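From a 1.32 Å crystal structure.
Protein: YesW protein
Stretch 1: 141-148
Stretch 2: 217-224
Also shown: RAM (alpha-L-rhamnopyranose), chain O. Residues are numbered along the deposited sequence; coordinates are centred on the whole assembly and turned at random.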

ATOM      1  N   ASP A 141       5.171   8.313  18.615  1.00 11.10           N
ATOM      2  CA  ASP A 141       6.422   8.049  17.929  1.00 11.28           C
ATOM      3  C   ASP A 141       7.367   7.318  18.882  1.00 11.03           C
ATOM      4  O   ASP A 141       7.262   7.455  20.101  1.00 10.97           O
ATOM      5  N   ASN A 142       8.296   6.552  18.322  1.00 11.27           N
ATOM      6  CA  ASN A 142       9.270   5.809  19.123  1.00 11.30           C
ATOM      7  C   ASN A 142      10.144   6.699  20.006  1.00 11.70           C
ATOM      8  O   ASN A 142      10.688   6.230  21.011  1.00 12.38           O
ATOM      9  N   SER A 143      10.287   7.969  19.623  1.00 11.77           N
ATOM     10  CA  SER A 143      11.074   8.911  20.419  1.00 12.14           C
ATOM     11  C   SER A 143      10.343   9.418  21.659  1.00 12.37           C
ATOM     12  O   SER A 143      10.966  10.045  22.517  1.00 12.91           O
ATOM     13  N   GLN A 144       9.039   9.162  21.748  1.00 12.49           N
ATOM     14  CA  GLN A 144       8.204   9.718  22.819  1.00 12.72           C
ATOM     15  C   GLN A 144       7.844   8.692  23.876  1.00 13.32           C
ATOM     16  O   GLN A 144       7.470   7.567  23.553  1.00 13.74           O
ATOM     17  N   ASP A 145       7.935   9.092  25.141  1.00 13.45           N
ATOM     18  CA  ASP A 145       7.463   8.260  26.244  1.00 13.83           C
ATOM     19  C   ASP A 145       5.976   8.527  26.490  1.00 13.84           C
ATOM     20  O   ASP A 145       5.462   9.618  26.196  1.00 15.26           O
ATOM     21  N   GLY A 146       5.287   7.516  27.009  1.00 13.35           N
ATOM     22  CA  GLY A 146       3.889   7.662  27.407  1.00 13.35           C
ATOM     23  C   GLY A 146       3.053   6.460  27.019  1.00 13.33           C
ATOM     24  O   GLY A 146       3.346   5.773  26.040  1.00 13.02           O
ATOM     25  N   TYR A 147       2.003   6.213  27.794  1.00 12.88           N
ATOM     26  CA  TYR A 147       1.080   5.113  27.553  1.00 13.36           C
ATOM     27  C   TYR A 147       0.189   5.381  26.351  1.00 13.10           C
ATOM     28  O   TYR A 147      -0.144   6.532  26.064  1.00 13.43           O
ATOM     29  N   THR A 148      -0.211   4.315  25.660  1.00 12.26           N
ATOM     30  CA  THR A 148      -1.102   4.448  24.505  1.00 12.56           C
ATOM     31  C   THR A 148      -2.356   3.603  24.674  1.00 12.10           C
ATOM     32  O   THR A 148      -2.335   2.586  25.366  1.00 12.84           O
ATOM     33  N   TYR A 217       3.206  -6.157  30.289  1.00 13.31           N
ATOM     34  CA  TYR A 217       4.624  -5.867  30.108  1.00 12.95           C
ATOM     35  C   TYR A 217       4.887  -4.409  29.779  1.00 12.94           C
ATOM     36  O   TYR A 217       5.987  -4.064  29.350  1.00 13.10           O
ATOM     37  N   ARG A 218       3.899  -3.542  29.993  1.00 12.66           N
ATOM     38  CA  ARG A 218       4.124  -2.106  29.831  1.00 12.98           C
ATOM     39  C   ARG A 218       5.029  -1.611  30.947  1.00 13.38           C
ATOM     40  O   ARG A 218       4.758  -1.853  32.134  1.00 14.10           O
ATOM     41  N   ASN A 219       6.112  -0.936  30.579  1.00 13.59           N
ATOM     42  CA  ASN A 219       6.949  -0.299  31.589  1.00 13.89           C
ATOM     43  C   ASN A 219       6.419   1.096  31.894  1.00 14.18           C
ATOM     44  O   ASN A 219       5.393   1.512  31.352  1.00 14.44           O
ATOM     45  N   GLU A 220       7.093   1.818  32.782  1.00 14.56           N
ATOM     46  CA  GLU A 220       6.590   3.117  33.205  1.00 14.92           C
ATOM     47  C   GLU A 220       6.690   4.179  32.104  1.00 15.13           C
ATOM     48  O   GLU A 220       6.113   5.255  32.235  1.00 15.61           O
ATOM     49  N   GLN A 221       7.426   3.874  31.029  1.00 14.91           N
ATOM     50  CA  GLN A 221       7.482   4.735  29.842  1.00 14.66           C
ATOM     51  C   GLN A 221       6.288   4.484  28.911  1.00 13.83           C
ATOM     52  O   GLN A 221       6.188   5.120  27.865  1.00 13.36           O
ATOM     53  N   GLY A 222       5.412   3.545  29.262  1.00 13.31           N
ATOM     54  CA  GLY A 222       4.327   3.132  28.363  1.00 13.21           C
ATOM     55  C   GLY A 222       4.823   2.364  27.150  1.00 12.54           C
ATOM     56  O   GLY A 222       4.132   2.290  26.127  1.00 12.62           O
ATOM     57  N   ARG A 223       6.025   1.799  27.257  1.00 11.99           N
ATOM     58  CA  ARG A 223       6.608   0.997  26.189  1.00 12.00           C
ATOM     59  C   ARG A 223       6.577  -0.454  26.617  1.00 12.39           C
ATOM     60  O   ARG A 223       6.512  -0.756  27.812  1.00 13.19           O
ATOM     61  N   VAL A 224       6.616  -1.359  25.650  1.00 11.98           N
ATOM     62  CA  VAL A 224       6.597  -2.780  25.945  1.00 12.40           C
ATOM     63  C   VAL A 224       7.923  -3.356  25.489  1.00 12.27           C
ATOM     64  O   VAL A 224       8.095  -3.693  24.316  1.00 11.92           O
TER

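Stretch 1 opens with a type I turn, Asp-141 to Gln-144. Asp-141 (chi1 t) points away and serves the turn itself: Asp-141 OD2 accepts from Ser-143 N at 2.9 Å and from Ser-143 OG at 2.7 Å. Asn-142 contributes its backbone carbonyl. Asn-142 O takes hydrogen bonds from Arg-223 NH1 at 2.8 Å and Arg-223 NH2 at 2.9 Å, so the guanidinium grips the turn edge-on.

Asp-145 (chi1 m) leaves sideways, but its carboxylate end comes nearer. Asp-145 OD1 forms a salt bridge with Arg-223 NH2 at 2.9 Å. Asp-145 OD1 also accepts from Arg-223 NE and from Gln-221 NE2, each at 3.0 Å. Arg-223 is m, t, t, with chi4 at -89°; its guanidinium meets both acceptors near its own plane.

Gly-146 N donates to Gln-221 O at 2.7 Å. Gly-222 packs against the backbone of Gly-146 and Tyr-147, which leaves no room for a CB there: it would clash with Gly-146 C and Tyr-147 N.

Tyr-147 (chi1 m) lays its ring face over Gly-222 CA, 3.9 Å from the Tyr-147 ring centroid, a CH-pi contact. Arg-218 (m, t, m) points toward stretch 1. Arg-218 CD lies at the ring edge, 4.1 Å from Tyr-147 CD1. Water 1 links Tyr-147 OH to Arg-218 O.

Water 2 joins Thr-148 N to Gly-222 O. Water 3 joins Thr-148 O to Arg-218 NH1. Arg-218 NH1 also donates to rhamnose O4 at 2.8 Å.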

ATOM      1  CB  ASP A 141       7.077   9.338  17.446  1.00 11.46           C
ATOM      2  CG  ASP A 141       8.352   9.072  16.681  1.00 12.16           C
ATOM      3  OD1 ASP A 141       8.259   8.502  15.574  1.00 12.39           O
ATOM      4  OD2 ASP A 141       9.440   9.407  17.193  1.00 13.26           O
ATOM      5  CB  ASN A 142      10.166   4.958  18.223  1.00 11.21           C
ATOM      6  CG  ASN A 142       9.432   3.794  17.589  1.00 10.56           C
ATOM      7  OD1 ASN A 142       9.897   2.649  17.642  1.00 12.46           O
ATOM      8  ND2 ASN A 142       8.288   4.071  16.992  1.00 10.44           N
ATOM      9  CB  SER A 143      11.509  10.103  19.567  1.00 12.35           C
ATOM     10  OG  SER A 143      10.384  10.873  19.200  1.00 13.46           O
ATOM     11  CB  GLN A 144       6.912  10.259  22.233  1.00 12.48           C
ATOM     12  CG  GLN A 144       7.086  11.352  21.217  1.00 13.66           C
ATOM     13  CD  GLN A 144       5.766  11.736  20.601  1.00 15.34           C
ATOM     14  OE1 GLN A 144       5.140  10.938  19.893  1.00 14.34           O
ATOM     15  NE2 GLN A 144       5.315  12.954  20.883  1.00 18.80           N
ATOM     16  CB  ASP A 145       8.274   8.531  27.521  1.00 14.15           C
ATOM     17  CG  ASP A 145       9.776   8.246  27.352  1.00 14.98           C
ATOM     18  OD1 ASP A 145      10.133   7.295  26.609  1.00 14.27           O
ATOM     19  OD2 ASP A 145      10.609   8.973  27.957  1.00 16.25           O
ATOM     20  CB  TYR A 147       0.206   4.885  28.787  1.00 14.02           C
ATOM     21  CG  TYR A 147       0.930   4.274  29.967  1.00 14.69           C
ATOM     22  CD1 TYR A 147       0.923   2.897  30.178  1.00 15.13           C
ATOM     23  CD2 TYR A 147       1.608   5.075  30.883  1.00 17.90           C
ATOM     24  CE1 TYR A 147       1.580   2.325  31.275  1.00 16.01           C
ATOM     25  CE2 TYR A 147       2.273   4.515  31.970  1.00 18.34           C
ATOM     26  CZ  TYR A 147       2.249   3.145  32.167  1.00 16.60           C
ATOM     27  OH  TYR A 147       2.903   2.601  33.256  1.00 17.20           O
ATOM     28  CB  THR A 148      -0.409   4.032  23.177  1.00 12.25           C
ATOM     29  OG1 THR A 148      -0.004   2.654  23.237  1.00 12.49           O
ATOM     30  CG2 THR A 148       0.804   4.899  22.901  1.00 12.43           C
ATOM     31  CB  TYR A 217       5.218  -6.775  29.030  1.00 13.20           C
ATOM     32  CG  TYR A 217       5.245  -8.224  29.439  1.00 13.67           C
ATOM     33  CD1 TYR A 217       6.150  -8.676  30.390  1.00 14.83           C
ATOM     34  CD2 TYR A 217       4.364  -9.142  28.875  1.00 13.94           C
ATOM     35  CE1 TYR A 217       6.180 -10.000  30.777  1.00 14.72           C
ATOM     36  CE2 TYR A 217       4.380 -10.474  29.254  1.00 14.16           C
ATOM     37  CZ  TYR A 217       5.297 -10.897  30.206  1.00 14.30           C
ATOM     38  OH  TYR A 217       5.320 -12.218  30.591  1.00 15.32           O
ATOM     39  CB  ARG A 218       2.810  -1.329  29.869  1.00 12.84           C
ATOM     40  CG  ARG A 218       1.873  -1.614  28.706  1.00 12.79           C
ATOM     41  CD  ARG A 218       0.533  -0.932  28.902  1.00 13.09           C
ATOM     42  NE  ARG A 218      -0.199  -1.510  30.032  1.00 14.26           N
ATOM     43  CZ  ARG A 218      -1.413  -1.121  30.420  1.00 14.32           C
ATOM     44  NH1 ARG A 218      -2.053  -0.150  29.777  1.00 15.03           N
ATOM     45  NH2 ARG A 218      -1.989  -1.714  31.460  1.00 16.28           N
ATOM     46  CB  ASN A 219       8.440  -0.339  31.211  1.00 14.48           C
ATOM     47  CG  ASN A 219       8.833   0.692  30.175  1.00 14.19           C
ATOM     48  OD1 ASN A 219       8.011   1.430  29.645  1.00 13.57           O
ATOM     49  ND2 ASN A 219      10.131   0.747  29.890  1.00 16.81           N
ATOM     50  CB  GLU A 220       7.312   3.587  34.467  1.00 15.20           C
ATOM     51  CG  GLU A 220       8.788   3.827  34.238  1.00 14.95           C
ATOM     52  CD  GLU A 220       9.574   4.047  35.510  1.00 15.19           C
ATOM     53  OE1 GLU A 220       9.242   3.441  36.555  1.00 15.42           O
ATOM     54  OE2 GLU A 220      10.539   4.817  35.442  1.00 15.69           O
ATOM     55  CB  GLN A 221       8.754   4.479  29.021  1.00 15.08           C
ATOM     56  CG  GLN A 221      10.107   4.690  29.688  1.00 14.90           C
ATOM     57  CD  GLN A 221      11.219   4.193  28.784  1.00 15.07           C
ATOM     58  OE1 GLN A 221      11.624   3.032  28.855  1.00 15.38           O
ATOM     59  NE2 GLN A 221      11.676   5.055  27.888  1.00 14.87           N
ATOM     60  CB  ARG A 223       8.050   1.429  25.941  1.00 11.98           C
ATOM     61  CG  ARG A 223       8.206   2.867  25.496  1.00 11.96           C
ATOM     62  CD  ARG A 223       9.664   3.259  25.563  1.00 11.49           C
ATOM     63  NE  ARG A 223       9.883   4.662  25.243  1.00 12.43           N
ATOM     64  CZ  ARG A 223      10.096   5.128  24.018  1.00 12.11           C
ATOM     65  NH1 ARG A 223      10.111   4.302  22.969  1.00 12.49           N
ATOM     66  NH2 ARG A 223      10.316   6.424  23.833  1.00 13.35           N
ATOM     67  CB  VAL A 224       5.385  -3.483  25.289  1.00 12.09           C
ATOM     68  CG1 VAL A 224       5.354  -4.955  25.674  1.00 12.76           C
ATOM     69  CG2 VAL A 224       4.085  -2.790  25.706  1.00 12.71           C
TER
HETATM   70  C1  RAM O 641      -6.613  -1.904  27.634  1.00 21.31           C
HETATM   71  C2  RAM O 641      -6.945  -2.316  29.067  1.00 22.98           C
HETATM   72  C3  RAM O 641      -5.906  -1.748  30.032  1.00 22.98           C
HETATM   73  C4  RAM O 641      -5.706  -0.248  29.815  1.00 22.12           C
HETATM   74  C5  RAM O 641      -5.384   0.040  28.345  1.00 21.68           C
HETATM   75  C6  RAM O 641      -5.252   1.534  28.062  1.00 21.91           C
HETATM   76  O1  RAM O 641      -5.464  -2.596  27.191  1.00 20.32           O
HETATM   77  O2  RAM O 641      -8.230  -1.830  29.394  1.00 24.86           O
HETATM   78  O3  RAM O 641      -6.311  -1.983  31.363  1.00 23.88           O
HETATM   79  O4  RAM O 641      -4.686   0.225  30.672  1.00 20.54           O
HETATM   80  O5  RAM O 641      -6.413  -0.499  27.531  1.00 21.00           O
HETATM   81  O   HOH W   1       3.121  -0.012  33.471  1.00 19.48           O
HETATM   82  O   HOH W   2       1.372   1.885  26.462  1.00 13.15           O
HETATM   83  O   HOH W   3      -1.178   1.753  27.753  1.00 17.16           O